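Local coordinates for protein thioredoxin reductase (Streptomyces clavuligerus, PDB 4NTD) that is an FAD-dependent flavoenzyme that forms disulfide bonds in sulfur-containing natural products such as holomycin, at residues Val33-Ala38 / Asn44-Leu49; Val122-Val125 / Ala129-Thr132; Gly264-Leu269 / Gly285-Pro290; Trp293-Val298 / Ser313-Ala318. All coordinates share one frame; numbering follows the deposited sequence. Where two conformers were deposited one is given.

How the contacts relate
Contacts 1 and 4 are the closest pair, with centres about 9 Å apart: both reach the parallel sheet that contains strands 31-36 and 292-294, and their helices meet where A316 CB lies 3.5 Å from V48 CB. Both also supply residues to the FAD pocket, I36 to A38 from contact 1 and G296 and N297 from contact 4. Contact 2 lies against contact 1 through V122 CG2 and V34 CB, 4.1 Å apart. Contact 3 leads into contact 4, and G285 O and A294 N, 2.8 Å apart, probably share a hydrogen bond. Contacts 2 and 3 do not touch, their nearest atoms being about 6 Å apart.

Contact 1: Val33-Ala38 / Asn44-Leu49; sequences VVVIGA and NAALVL. With FAD (flavin-adenine dinucleotide), chain C.
V33 and V35 of strand 31-36 face A46 and L49 of helix 40-51 within the first beta-alpha-beta unit of a Rossmann-type FAD-binding fold. The closer of the two pairs is V33 with L49. CD1 of L49 comes to 3.9 Å from V33 CG1 and is almost as near to V33 CG2, so that one leucine methyl sits against the fork of the valine; the two side chains cross at about a right angle. L49 has CG anti to its carbonyl carbon (chi1 -70°) and CD1 extended beyond it (chi2 164°), which together carry CD1 across to the strand. One turn earlier the fit is looser, with V35 CG2 4.4 Å from A46 CB. No hydrogen bond joins the segments, and all four side chains are buried. At the end of the strand and just past it, the chain meets FAD. G37 CA lies 3.3 Å from the ribose O4B of FAD, where a beta carbon would collide with that oxygen; this residue fits the first glycine of a GxGxxG pattern. I36 CG2 approaches the adenine at 3.7 Å from FAD N1A, while the amide of A38 is hydrogen-bonded to D60, whose carboxylate also bonds the cofactor. N44 ties the helix to the second subunit through bonds to G74 and L76 of that chain. Strand 31-36 runs between its parallel neighbours 56-60 and 134-137. On the helix, A46 and L49 also touch V56 of strand 56-60, A46 reaches V94 of helix 83-96, and L49 packs on A316 of helix 305-338.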
loop_
_atom_site.group_PDB
_atom_site.type_symbol
_atom_site.label_atom_id
_atom_site.label_comp_id
_atom_site.label_asym_id
_atom_site.label_seq_id
_atom_site.Cartn_x
_atom_site.Cartn_y
_atom_site.Cartn_z
ATOM N N VAL A 33 15.911 -3.047 -14.106
ATOM C CA VAL A 33 15.094 -1.936 -13.618
ATOM C C VAL A 33 15.956 -0.834 -13.008
ATOM O O VAL A 33 16.866 -1.108 -12.227
ATOM C CB VAL A 33 14.077 -2.394 -12.546
ATOM C CG1 VAL A 33 13.052 -1.298 -12.280
ATOM C CG2 VAL A 33 13.381 -3.681 -12.966
ATOM N N VAL A 34 15.665 0.409 -13.384
ATOM C CA VAL A 34 16.180 1.570 -12.668
ATOM C C VAL A 34 15.029 2.187 -11.879
ATOM O O VAL A 34 13.986 2.531 -12.446
ATOM C CB VAL A 34 16.818 2.615 -13.607
ATOM C CG1 VAL A 34 17.197 3.873 -12.831
ATOM C CG2 VAL A 34 18.050 2.035 -14.283
ATOM N N VAL A 35 15.223 2.301 -10.569
ATOM C CA VAL A 35 14.251 2.925 -9.682
ATOM C C VAL A 35 14.745 4.337 -9.390
ATOM O O VAL A 35 15.836 4.519 -8.845
ATOM C CB VAL A 35 14.086 2.123 -8.374
ATOM C CG1 VAL A 35 13.066 2.783 -7.457
ATOM C CG2 VAL A 35 13.665 0.691 -8.680
ATOM N N ILE A 36 13.947 5.330 -9.777
ATOM C CA ILE A 36 14.310 6.735 -9.606
ATOM C C ILE A 36 13.596 7.274 -8.368
ATOM O O ILE A 36 12.380 7.496 -8.381
ATOM C CB ILE A 36 13.961 7.566 -10.857
ATOM C CG1 ILE A 36 14.582 6.919 -12.104
ATOM C CG2 ILE A 36 14.458 8.998 -10.695
ATOM C CD1 ILE A 36 14.160 7.542 -13.417
ATOM N N GLY A 37 14.370 7.472 -7.303
ATOM C CA GLY A 37 13.840 7.850 -5.997
ATOM C C GLY A 37 13.851 6.660 -5.056
ATOM O O GLY A 37 13.360 5.585 -5.407
ATOM N N ALA A 38 14.420 6.854 -3.868
ATOM C CA ALA A 38 14.532 5.796 -2.865
ATOM C C ALA A 38 13.918 6.230 -1.538
ATOM O O ALA A 38 14.530 6.098 -0.472
ATOM C CB ALA A 38 15.987 5.384 -2.683
ATOM N N ASN A 44 10.664 -0.168 -1.544
ATOM C CA ASN A 44 9.890 -1.411 -1.494
ATOM C C ASN A 44 9.747 -2.037 -2.888
ATOM O O ASN A 44 9.687 -3.262 -3.010
ATOM C CB ASN A 44 8.532 -1.230 -0.801
ATOM C CG ASN A 44 8.125 -2.451 0.022
ATOM O OD1 ASN A 44 7.669 -2.324 1.160
ATOM N ND2 ASN A 44 8.298 -3.640 -0.547
ATOM N N ALA A 45 9.715 -1.212 -3.934
ATOM C CA ALA A 45 9.755 -1.732 -5.302
ATOM C C ALA A 45 11.064 -2.488 -5.545
ATOM O O ALA A 45 11.054 -3.621 -6.029
ATOM C CB ALA A 45 9.590 -0.607 -6.317
ATOM N N ALA A 46 12.183 -1.862 -5.189
ATOM C CA ALA A 46 13.504 -2.473 -5.359
ATOM C C ALA A 46 13.673 -3.752 -4.535
ATOM O O ALA A 46 14.302 -4.708 -4.993
ATOM C CB ALA A 46 14.600 -1.476 -5.006
ATOM N N LEU A 47 13.114 -3.763 -3.326
ATOM C CA LEU A 47 13.211 -4.923 -2.440
ATOM C C LEU A 47 12.601 -6.166 -3.090
ATOM O O LEU A 47 13.235 -7.223 -3.143
ATOM C CB LEU A 47 12.527 -4.630 -1.099
ATOM C CG LEU A 47 12.461 -5.760 -0.065
ATOM C CD1 LEU A 47 13.841 -6.332 0.220
ATOM C CD2 LEU A 47 11.810 -5.265 1.218
ATOM N N VAL A 48 11.381 -6.029 -3.597
ATOM C CA VAL A 48 10.680 -7.150 -4.229
ATOM C C VAL A 48 11.370 -7.551 -5.542
ATOM O O VAL A 48 11.533 -8.741 -5.823
ATOM C CB VAL A 48 9.184 -6.824 -4.444
ATOM C CG1 VAL A 48 8.486 -7.916 -5.246
ATOM C CG2 VAL A 48 8.492 -6.631 -3.098
ATOM N N LEU A 49 11.796 -6.563 -6.327
ATOM C CA LEU A 49 12.468 -6.834 -7.603
ATOM C C LEU A 49 13.820 -7.532 -7.433
ATOM O O LEU A 49 14.142 -8.448 -8.192
ATOM C CB LEU A 49 12.641 -5.545 -8.412
ATOM C CG LEU A 49 11.346 -4.950 -8.970
ATOM C CD1 LEU A 49 11.565 -3.511 -9.413
ATOM C CD2 LEU A 49 10.803 -5.795 -10.115
HETATM P PA FAD C . 9.690 10.440 -0.856
HETATM O O1A FAD C . 9.729 9.746 0.480
HETATM O O2A FAD C . 9.598 11.942 -0.879
HETATM O O5B FAD C . 10.997 10.004 -1.676
HETATM C C5B FAD C . 11.225 10.501 -2.988
HETATM C C4B FAD C . 12.714 10.419 -3.272
HETATM O O4B FAD C . 12.948 10.675 -4.654
HETATM C C3B FAD C . 13.517 11.454 -2.487
HETATM O O3B FAD C . 14.510 10.813 -1.675
HETATM C C2B FAD C . 14.146 12.342 -3.549
HETATM O O2B FAD C . 15.469 12.759 -3.199
HETATM C C1B FAD C . 14.146 11.442 -4.773
HETATM N N9A FAD C . 14.150 12.116 -6.090
HETATM C C8A FAD C . 13.269 13.030 -6.535
HETATM N N7A FAD C . 13.570 13.403 -7.802
HETATM C C5A FAD C . 14.659 12.711 -8.182
HETATM C C6A FAD C . 15.498 12.619 -9.394
HETATM N N6A FAD C . 15.217 13.378 -10.477
HETATM N N1A FAD C . 16.547 11.763 -9.376
HETATM C C2A FAD C . 16.839 11.004 -8.299
HETATM N N3A FAD C . 16.110 11.038 -7.165
HETATM C C4A FAD C . 15.032 11.856 -7.052
HETATM N N1 FAD C . 3.785 10.163 6.251
HETATM C C2 FAD C . 3.572 9.216 7.193
HETATM O O2 FAD C . 3.130 8.110 6.822
HETATM N N3 FAD C . 3.817 9.426 8.500
HETATM C C4 FAD C . 4.300 10.595 8.956
HETATM O O4 FAD C . 4.513 10.763 10.174
HETATM C C4X FAD C . 4.573 11.683 7.987
HETATM N N5 FAD C . 5.058 12.896 8.352
HETATM C C5X FAD C . 5.275 13.863 7.421
HETATM C C6 FAD C . 5.775 15.098 7.823
HETATM C C7 FAD C . 6.011 16.110 6.897
HETATM C C7M FAD C . 6.552 17.442 7.356
HETATM C C8 FAD C . 5.731 15.871 5.459
HETATM C C8M FAD C . 5.970 16.956 4.441
HETATM C C9 FAD C . 5.231 14.640 5.048
HETATM C C9A FAD C . 4.989 13.621 5.974
HETATM N N10 FAD C . 4.483 12.355 5.581
HETATM C C10 FAD C . 4.272 11.381 6.572
HETATM C "C1'" FAD C . 4.180 12.006 4.187
HETATM C "C2'" FAD C . 5.424 11.384 3.552
HETATM O "O2'" FAD C . 6.392 12.414 3.306
HETATM C "C3'" FAD C . 5.099 10.673 2.239
HETATM O "O3'" FAD C . 4.079 9.694 2.472
HETATM C "C4'" FAD C . 6.307 9.967 1.621
HETATM O "O4'" FAD C . 7.449 10.830 1.580
HETATM C "C5'" FAD C . 6.017 9.505 0.199
HETATM O "O5'" FAD C . 7.003 8.548 -0.182
HETATM P P FAD C . 7.617 8.522 -1.664
HETATM O O1P FAD C . 6.505 8.710 -2.658
HETATM O O2P FAD C . 8.522 7.318 -1.747
HETATM O O3P FAD C . 8.483 9.889 -1.780
#

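Contact 2: Val122-Val125 / Ala129-Thr132; sequences VRLV and ALST
V122 O is held from the neighbouring strand by two donors of unequal strength. It accepts a hydrogen bond from L130 N at 2.8 Å with an N-H...O angle of 161°, and it also receives a CA-H...O contact from A129 CA at 3.2 Å. The return bond runs from V122 N to L130 O, again 2.8 Å long and nearly straight at 168°. This reciprocal couple makes V122 and L130 an antiparallel hydrogen-bonded pair, with R123 and A129 as the adjoining non-hydrogen-bonded pair. On the face with V122, the end of L130 leans across the strands until its CD1 meets L124 CD1 at 3.6 Å, a tight methyl-to-methyl contact. Further along, V122 CG2 rests 4.1 Å from T132 CG2. In T132, OG1 lies anti to the backbone N (chi1 -176°), which places CG2 between the N and the carbonyl carbon and on the side of V122, while OG1 is bonded to R134 O. On the opposite face, A129 CB rests on the aliphatic part of R123, 4.1 Å from R123 CG. In the conformer given, the R123 chain is extended from there, and its guanidinium forms salt bridges with D108 and E110. The two segments make a beta hairpin, strands 119-124 and 129-132, which strand 106-112 completes as a three-stranded antiparallel sheet. The face of V122, L124 and L130 is laid on the parallel sheet: V122 on V34 of strand 31-36, L124 on V59 and L130 on V57 of strand 56-60.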
loop_
_atom_site.group_PDB
_atom_site.type_symbol
_atom_site.label_atom_id
_atom_site.label_comp_id
_atom_site.label_asym_id
_atom_site.label_seq_id
_atom_site.Cartn_x
_atom_site.Cartn_y
_atom_site.Cartn_z
ATOM N N VAL A 122 18.718 6.109 -19.006
ATOM C CA VAL A 122 18.563 6.994 -17.854
ATOM C C VAL A 122 19.845 7.811 -17.724
ATOM O O VAL A 122 20.931 7.240 -17.648
ATOM C CB VAL A 122 18.311 6.185 -16.567
ATOM C CG1 VAL A 122 18.232 7.101 -15.352
ATOM C CG2 VAL A 122 17.033 5.367 -16.702
ATOM N N ARG A 123 19.707 9.136 -17.703
ATOM C CA ARG A 123 20.856 10.042 -17.666
ATOM C C ARG A 123 20.842 10.880 -16.389
ATOM O O ARG A 123 19.808 11.439 -16.013
ATOM C CB ARG A 123 20.859 10.950 -18.904
ATOM C CG ARG A 123 20.927 10.188 -20.223
ATOM C CD ARG A 123 20.968 11.110 -21.435
ATOM N NE ARG A 123 21.078 10.355 -22.682
ATOM C CZ ARG A 123 20.076 10.150 -23.532
ATOM N NH1 ARG A 123 18.875 10.654 -23.283
ATOM N NH2 ARG A 123 20.276 9.445 -24.638
ATOM N N LEU A 124 21.996 10.955 -15.724
ATOM C CA LEU A 124 22.144 11.713 -14.481
ATOM C C LEU A 124 22.778 13.072 -14.734
ATOM O O LEU A 124 23.517 13.255 -15.705
ATOM C CB LEU A 124 23.022 10.955 -13.479
ATOM C CG LEU A 124 22.387 9.834 -12.653
ATOM C CD1 LEU A 124 21.883 8.706 -13.537
ATOM C CD2 LEU A 124 23.393 9.313 -11.638
ATOM N N VAL A 125 22.500 14.016 -13.838
ATOM C CA VAL A 125 23.222 15.282 -13.808
ATOM C C VAL A 125 24.703 14.946 -13.609
ATOM O O VAL A 125 25.052 14.175 -12.714
ATOM C CB VAL A 125 22.735 16.202 -12.666
ATOM C CG1 VAL A 125 23.581 17.467 -12.596
ATOM C CG2 VAL A 125 21.265 16.560 -12.850
ATOM N N ALA A 129 25.266 7.750 -17.543
ATOM C CA ALA A 129 24.063 7.167 -18.136
ATOM C C ALA A 129 24.012 5.656 -17.931
ATOM O O ALA A 129 25.053 4.998 -17.838
ATOM C CB ALA A 129 23.985 7.498 -19.620
ATOM N N LEU A 130 22.790 5.127 -17.858
ATOM C CA LEU A 130 22.530 3.693 -17.716
ATOM C C LEU A 130 21.488 3.260 -18.741
ATOM O O LEU A 130 20.560 4.014 -19.034
ATOM C CB LEU A 130 21.949 3.368 -16.339
ATOM C CG LEU A 130 22.580 3.922 -15.063
ATOM C CD1 LEU A 130 22.015 5.291 -14.714
ATOM C CD2 LEU A 130 22.330 2.942 -13.925
ATOM N N SER A 131 21.630 2.039 -19.251
ATOM C CA SER A 131 20.613 1.415 -20.095
ATOM C C SER A 131 19.852 0.383 -19.266
ATOM O O SER A 131 20.462 -0.376 -18.519
ATOM C CB SER A 131 21.263 0.741 -21.302
ATOM O OG SER A 131 20.285 0.212 -22.180
ATOM N N THR A 132 18.526 0.359 -19.400
ATOM C CA THR A 132 17.679 -0.522 -18.589
ATOM C C THR A 132 16.434 -0.994 -19.344
ATOM O O THR A 132 15.965 -0.326 -20.266
ATOM C CB THR A 132 17.259 0.179 -17.274
ATOM O OG1 THR A 132 16.512 -0.727 -16.450
ATOM C CG2 THR A 132 16.423 1.430 -17.548
#

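Contact 3: Gly264-Leu269 / Gly285-Pro290; sequences GLLTAL and GLTSVP
T287 and V289 belong to an ST turn in the loop before strand 292-294, with T287 against L266 and V289 against L269 of the short helix 264-269. Within the turn, T287 OG1 accepts a hydrogen bond from V289 N at 3.3 Å, with an N-H...O angle of 151°. The hydroxyl lies between the backbone N and the carbonyl carbon of T287 (chi1 69°), which brings it over the chain to that amide, and it also bonds V292 O. With both bonds made, the hydroxyl of this buried threonine is satisfied, and the two bonds probably hold the side chain in this rotation, with the methyl CG2 directed at the helix. That methyl lies 4.4 Å from L266 CD2, a light apolar touch. The closer approach is at L269, where V289 CG2 reaches L269 O at 3.5 Å; the same methyl is 4.5 Å from L269 CB. This is van der Waals contact of a methyl with a backbone carbonyl, and no hydrogen bond crosses between the segments. V289 has CG1 anti to its backbone N (chi1 175°), leaving CG2 as the branch that faces L269. C271 lies between helix and loop, touched by L266, T287 and V289, and S288 OG is bonded to E272 N. On its flanks L269 meets V109, and V289 meets R111, of strand 106-112. The arrangement is that of an ST turn fastened to the strand it precedes, here the edge strand 292-294 of the parallel sheet, with its methyl side against a helix.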
loop_
_atom_site.group_PDB
_atom_site.type_symbol
_atom_site.label_atom_id
_atom_site.label_comp_id
_atom_site.label_asym_id
_atom_site.label_seq_id
_atom_site.Cartn_x
_atom_site.Cartn_y
_atom_site.Cartn_z
ATOM N N GLY A 264 8.152 15.458 -14.010
ATOM C CA GLY A 264 8.734 15.965 -15.253
ATOM C C GLY A 264 9.272 14.879 -16.173
ATOM O O GLY A 264 9.117 14.961 -17.392
ATOM N N LEU A 265 9.900 13.857 -15.593
ATOM C CA LEU A 265 10.441 12.746 -16.380
ATOM C C LEU A 265 9.327 11.929 -17.032
ATOM O O LEU A 265 9.495 11.413 -18.137
ATOM C CB LEU A 265 11.319 11.837 -15.513
ATOM C CG LEU A 265 12.580 12.480 -14.927
ATOM C CD1 LEU A 265 13.195 11.585 -13.861
ATOM C CD2 LEU A 265 13.597 12.791 -16.019
ATOM N N LEU A 266 8.195 11.816 -16.342
ATOM C CA LEU A 266 7.035 11.095 -16.867
ATOM C C LEU A 266 6.377 11.873 -18.008
ATOM O O LEU A 266 6.027 11.296 -19.038
ATOM C CB LEU A 266 6.026 10.818 -15.748
ATOM C CG LEU A 266 6.550 9.921 -14.618
ATOM C CD1 LEU A 266 5.643 9.989 -13.398
ATOM C CD2 LEU A 266 6.703 8.484 -15.096
ATOM N N THR A 267 6.221 13.182 -17.824
ATOM C CA THR A 267 5.690 14.050 -18.876
ATOM C C THR A 267 6.554 13.987 -20.140
ATOM O O THR A 267 6.025 13.884 -21.250
ATOM C CB THR A 267 5.576 15.509 -18.391
ATOM O OG1 THR A 267 4.699 15.565 -17.259
ATOM C CG2 THR A 267 5.030 16.418 -19.492
ATOM N N ALA A 268 7.874 14.032 -19.967
ATOM C CA ALA A 268 8.810 13.987 -21.098
ATOM C C ALA A 268 8.756 12.656 -21.856
ATOM O O ALA A 268 8.995 12.617 -23.064
ATOM C CB ALA A 268 10.229 14.269 -20.625
ATOM N N LEU A 269 8.439 11.575 -21.145
ATOM C CA LEU A 269 8.259 10.253 -21.760
ATOM C C LEU A 269 6.937 10.123 -22.526
ATOM O O LEU A 269 6.752 9.169 -23.284
ATOM C CB LEU A 269 8.345 9.150 -20.695
ATOM C CG LEU A 269 9.755 8.769 -20.237
ATOM C CD1 LEU A 269 9.716 8.057 -18.894
ATOM C CD2 LEU A 269 10.449 7.907 -21.282
ATOM N N GLY A 285 0.351 0.849 -10.752
ATOM C CA GLY A 285 1.239 1.983 -11.015
ATOM C C GLY A 285 1.754 2.081 -12.444
ATOM O O GLY A 285 2.587 2.940 -12.741
ATOM N N LEU A 286 1.269 1.217 -13.336
ATOM C CA LEU A 286 1.696 1.248 -14.738
ATOM C C LEU A 286 1.107 2.471 -15.440
ATOM O O LEU A 286 -0.103 2.694 -15.397
ATOM C CB LEU A 286 1.278 -0.035 -15.465
ATOM C CG LEU A 286 1.616 -0.165 -16.956
ATOM C CD1 LEU A 286 3.112 -0.045 -17.214
ATOM C CD2 LEU A 286 1.085 -1.486 -17.494
ATOM N N THR A 287 1.972 3.257 -16.080
ATOM C CA THR A 287 1.559 4.458 -16.813
ATOM C C THR A 287 1.126 4.092 -18.236
ATOM O O THR A 287 1.115 2.917 -18.602
ATOM C CB THR A 287 2.704 5.494 -16.889
ATOM O OG1 THR A 287 3.748 4.999 -17.735
ATOM C CG2 THR A 287 3.263 5.807 -15.503
ATOM N N SER A 288 0.782 5.100 -19.038
ATOM C CA SER A 288 0.396 4.884 -20.437
ATOM C C SER A 288 1.576 4.533 -21.351
ATOM O O SER A 288 1.370 4.128 -22.496
ATOM C CB SER A 288 -0.326 6.118 -20.987
ATOM O OG SER A 288 0.557 7.220 -21.103
ATOM N N VAL A 289 2.801 4.707 -20.858
ATOM C CA VAL A 289 4.001 4.358 -21.615
ATOM C C VAL A 289 4.452 2.955 -21.208
ATOM O O VAL A 289 4.721 2.716 -20.028
ATOM C CB VAL A 289 5.139 5.370 -21.368
ATOM C CG1 VAL A 289 6.421 4.930 -22.065
ATOM C CG2 VAL A 289 4.721 6.754 -21.848
ATOM N N PRO A 290 4.533 2.022 -22.177
ATOM C CA PRO A 290 4.951 0.667 -21.818
ATOM C C PRO A 290 6.314 0.627 -21.125
ATOM O O PRO A 290 7.250 1.304 -21.553
ATOM C CB PRO A 290 4.995 -0.064 -23.166
ATOM C CG PRO A 290 4.074 0.702 -24.049
ATOM C CD PRO A 290 4.173 2.131 -23.603
#

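Contact 4: Trp293-Val298 / Ser313-Ala318; sequences WAVGNV and SAAAFA. With GSH (glutathione), chain B.
A315 of helix 305-338 sends a single methyl into the notch between W293 and V295. Its CB is 3.6 Å from W293 CD1 on one side and 3.5 Å from V295 CG1 on another, so the bump is gripped by an indole rim and a valine methyl. V295 has CG1 anti to its carbonyl carbon (chi1 -57°), and this branch closes the notch. The indole runs alongside the helix for nearly one turn: after A315 it meets A318, whose CB lies 3.9 Å from W293 NE1 and 4.0 Å from W293 CZ2. A315 O stands 3.9 Å above one face of the ring, offset toward its rim. Small alanines on this side of the helix let the large ring come close to the backbone. With an alanine in place of W293, the flank of A315 and A318 would probably lose its cover and S284 OG its indole N-H partner. The same helix carries F317 to the bound glutathione, where CE1 lies 3.7 Å from GSH CB2; the ring also stacks on H321 and meets Y164 of the second subunit. Further along the other segment, N297 N bonds an FAD phosphate oxygen. Chemically, the contact has no hydrogen bond across it, and the W293 N-H is satisfied by S284; the fit of alanine methyls to the indole and V295, without charge, joins the helix to segment 293-298.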
loop_
_atom_site.group_PDB
_atom_site.type_symbol
_atom_site.label_atom_id
_atom_site.label_comp_id
_atom_site.label_asym_id
_atom_site.label_seq_id
_atom_site.Cartn_x
_atom_site.Cartn_y
_atom_site.Cartn_z
ATOM N N TRP A 293 6.599 2.473 -14.759
ATOM C CA TRP A 293 5.739 2.491 -13.577
ATOM C C TRP A 293 5.986 3.766 -12.770
ATOM O O TRP A 293 7.072 4.345 -12.831
ATOM C CB TRP A 293 6.006 1.263 -12.694
ATOM C CG TRP A 293 5.148 0.066 -13.010
ATOM C CD1 TRP A 293 4.044 -0.346 -12.326
ATOM C CD2 TRP A 293 5.328 -0.873 -14.080
ATOM N NE1 TRP A 293 3.521 -1.479 -12.901
ATOM C CE2 TRP A 293 4.289 -1.824 -13.979
ATOM C CE3 TRP A 293 6.267 -1.005 -15.111
ATOM C CZ2 TRP A 293 4.160 -2.890 -14.872
ATOM C CZ3 TRP A 293 6.135 -2.065 -16.001
ATOM C CH2 TRP A 293 5.089 -2.992 -15.873
ATOM N N ALA A 294 4.973 4.190 -12.017
ATOM C CA ALA A 294 5.089 5.339 -11.118
ATOM C C ALA A 294 4.383 5.031 -9.800
ATOM O O ALA A 294 3.252 4.546 -9.809
ATOM C CB ALA A 294 4.492 6.579 -11.760
ATOM N N VAL A 295 5.050 5.303 -8.678
ATOM C CA VAL A 295 4.507 4.991 -7.351
ATOM C C VAL A 295 4.777 6.093 -6.331
ATOM O O VAL A 295 5.764 6.822 -6.435
ATOM C CB VAL A 295 5.069 3.663 -6.788
ATOM C CG1 VAL A 295 4.788 2.507 -7.736
ATOM C CG2 VAL A 295 6.561 3.768 -6.504
ATOM N N GLY A 296 3.904 6.177 -5.332
ATOM C CA GLY A 296 4.032 7.136 -4.240
ATOM C C GLY A 296 3.466 8.516 -4.523
ATOM O O GLY A 296 2.553 8.676 -5.339
ATOM N N ASN A 297 4.021 9.514 -3.836
ATOM C CA ASN A 297 3.551 10.900 -3.928
ATOM C C ASN A 297 3.638 11.518 -5.328
ATOM O O ASN A 297 2.954 12.506 -5.594
ATOM C CB ASN A 297 4.321 11.809 -2.951
ATOM C CG ASN A 297 3.701 11.894 -1.556
ATOM O OD1 ASN A 297 4.370 12.342 -0.626
ATOM N ND2 ASN A 297 2.432 11.511 -1.404
ATOM N N VAL A 298 4.473 10.969 -6.213
ATOM C CA VAL A 298 4.559 11.486 -7.588
ATOM C C VAL A 298 3.236 11.310 -8.346
ATOM O O VAL A 298 2.951 12.071 -9.268
ATOM C CB VAL A 298 5.750 10.884 -8.385
ATOM C CG1 VAL A 298 5.544 9.402 -8.680
ATOM C CG2 VAL A 298 5.984 11.658 -9.679
ATOM N N SER A 313 5.566 -2.255 -3.760
ATOM C CA SER A 313 5.438 -3.707 -3.843
ATOM C C SER A 313 4.511 -4.121 -4.993
ATOM O O SER A 313 4.829 -5.039 -5.749
ATOM C CB SER A 313 4.926 -4.281 -2.519
ATOM O OG SER A 313 4.847 -5.696 -2.575
ATOM N N ALA A 314 3.374 -3.437 -5.125
ATOM C CA ALA A 314 2.413 -3.742 -6.189
ATOM C C ALA A 314 3.009 -3.514 -7.579
ATOM O O ALA A 314 2.767 -4.294 -8.501
ATOM C CB ALA A 314 1.141 -2.929 -6.011
ATOM N N ALA A 315 3.794 -2.449 -7.723
ATOM C CA ALA A 315 4.481 -2.165 -8.982
ATOM C C ALA A 315 5.492 -3.258 -9.319
ATOM O O ALA A 315 5.551 -3.721 -10.459
ATOM C CB ALA A 315 5.162 -0.806 -8.922
ATOM N N ALA A 316 6.272 -3.675 -8.324
ATOM C CA ALA A 316 7.263 -4.741 -8.505
ATOM C C ALA A 316 6.613 -6.050 -8.961
ATOM O O ALA A 316 7.116 -6.722 -9.862
ATOM C CB ALA A 316 8.035 -4.962 -7.214
ATOM N N PHE A 317 5.495 -6.393 -8.325
ATOM C CA PHE A 317 4.708 -7.589 -8.655
ATOM C C PHE A 317 4.329 -7.565 -10.141
ATOM O O PHE A 317 4.632 -8.502 -10.884
ATOM C CB PHE A 317 3.451 -7.610 -7.767
ATOM C CG PHE A 317 2.697 -8.918 -7.756
ATOM C CD1 PHE A 317 2.603 -9.660 -6.586
ATOM C CD2 PHE A 317 2.033 -9.379 -8.888
ATOM C CE1 PHE A 317 1.894 -10.847 -6.552
ATOM C CE2 PHE A 317 1.326 -10.570 -8.860
ATOM C CZ PHE A 317 1.253 -11.301 -7.688
ATOM N N ALA A 318 3.693 -6.478 -10.568
ATOM C CA ALA A 318 3.233 -6.335 -11.951
ATOM C C ALA A 318 4.393 -6.256 -12.946
ATOM O O ALA A 318 4.349 -6.865 -14.018
ATOM C CB ALA A 318 2.340 -5.110 -12.083
HETATM N N1 GSH B . -1.487 -13.253 -9.226
HETATM C CA1 GSH B . -0.568 -13.733 -10.259
HETATM C C1 GSH B . -1.274 -13.586 -11.621
HETATM O O11 GSH B . -2.064 -14.509 -11.941
HETATM O O12 GSH B . -1.015 -12.569 -12.312
HETATM C CB1 GSH B . -0.261 -15.203 -10.101
HETATM C CG1 GSH B . 1.233 -15.473 -9.926
HETATM C CD1 GSH B . 1.675 -14.932 -8.569
HETATM O OE1 GSH B . 2.291 -13.873 -8.468
HETATM N N2 GSH B . 1.434 -15.773 -7.560
HETATM C CA2 GSH B . 1.749 -15.460 -6.163
HETATM C C2 GSH B . 0.630 -14.668 -5.631
HETATM O O2 GSH B . -0.462 -14.549 -6.189
HETATM C CB2 GSH B . 2.785 -14.347 -5.988
HETATM S SG2 GSH B . 4.238 -14.564 -4.885
HETATM N N3 GSH B . 1.065 -14.007 -4.575
HETATM C CA3 GSH B . 0.280 -13.006 -3.989
HETATM C C3 GSH B . -0.167 -13.241 -2.521
HETATM O O31 GSH B . 0.411 -14.233 -1.781
HETATM O O32 GSH B . -1.046 -12.453 -1.976
#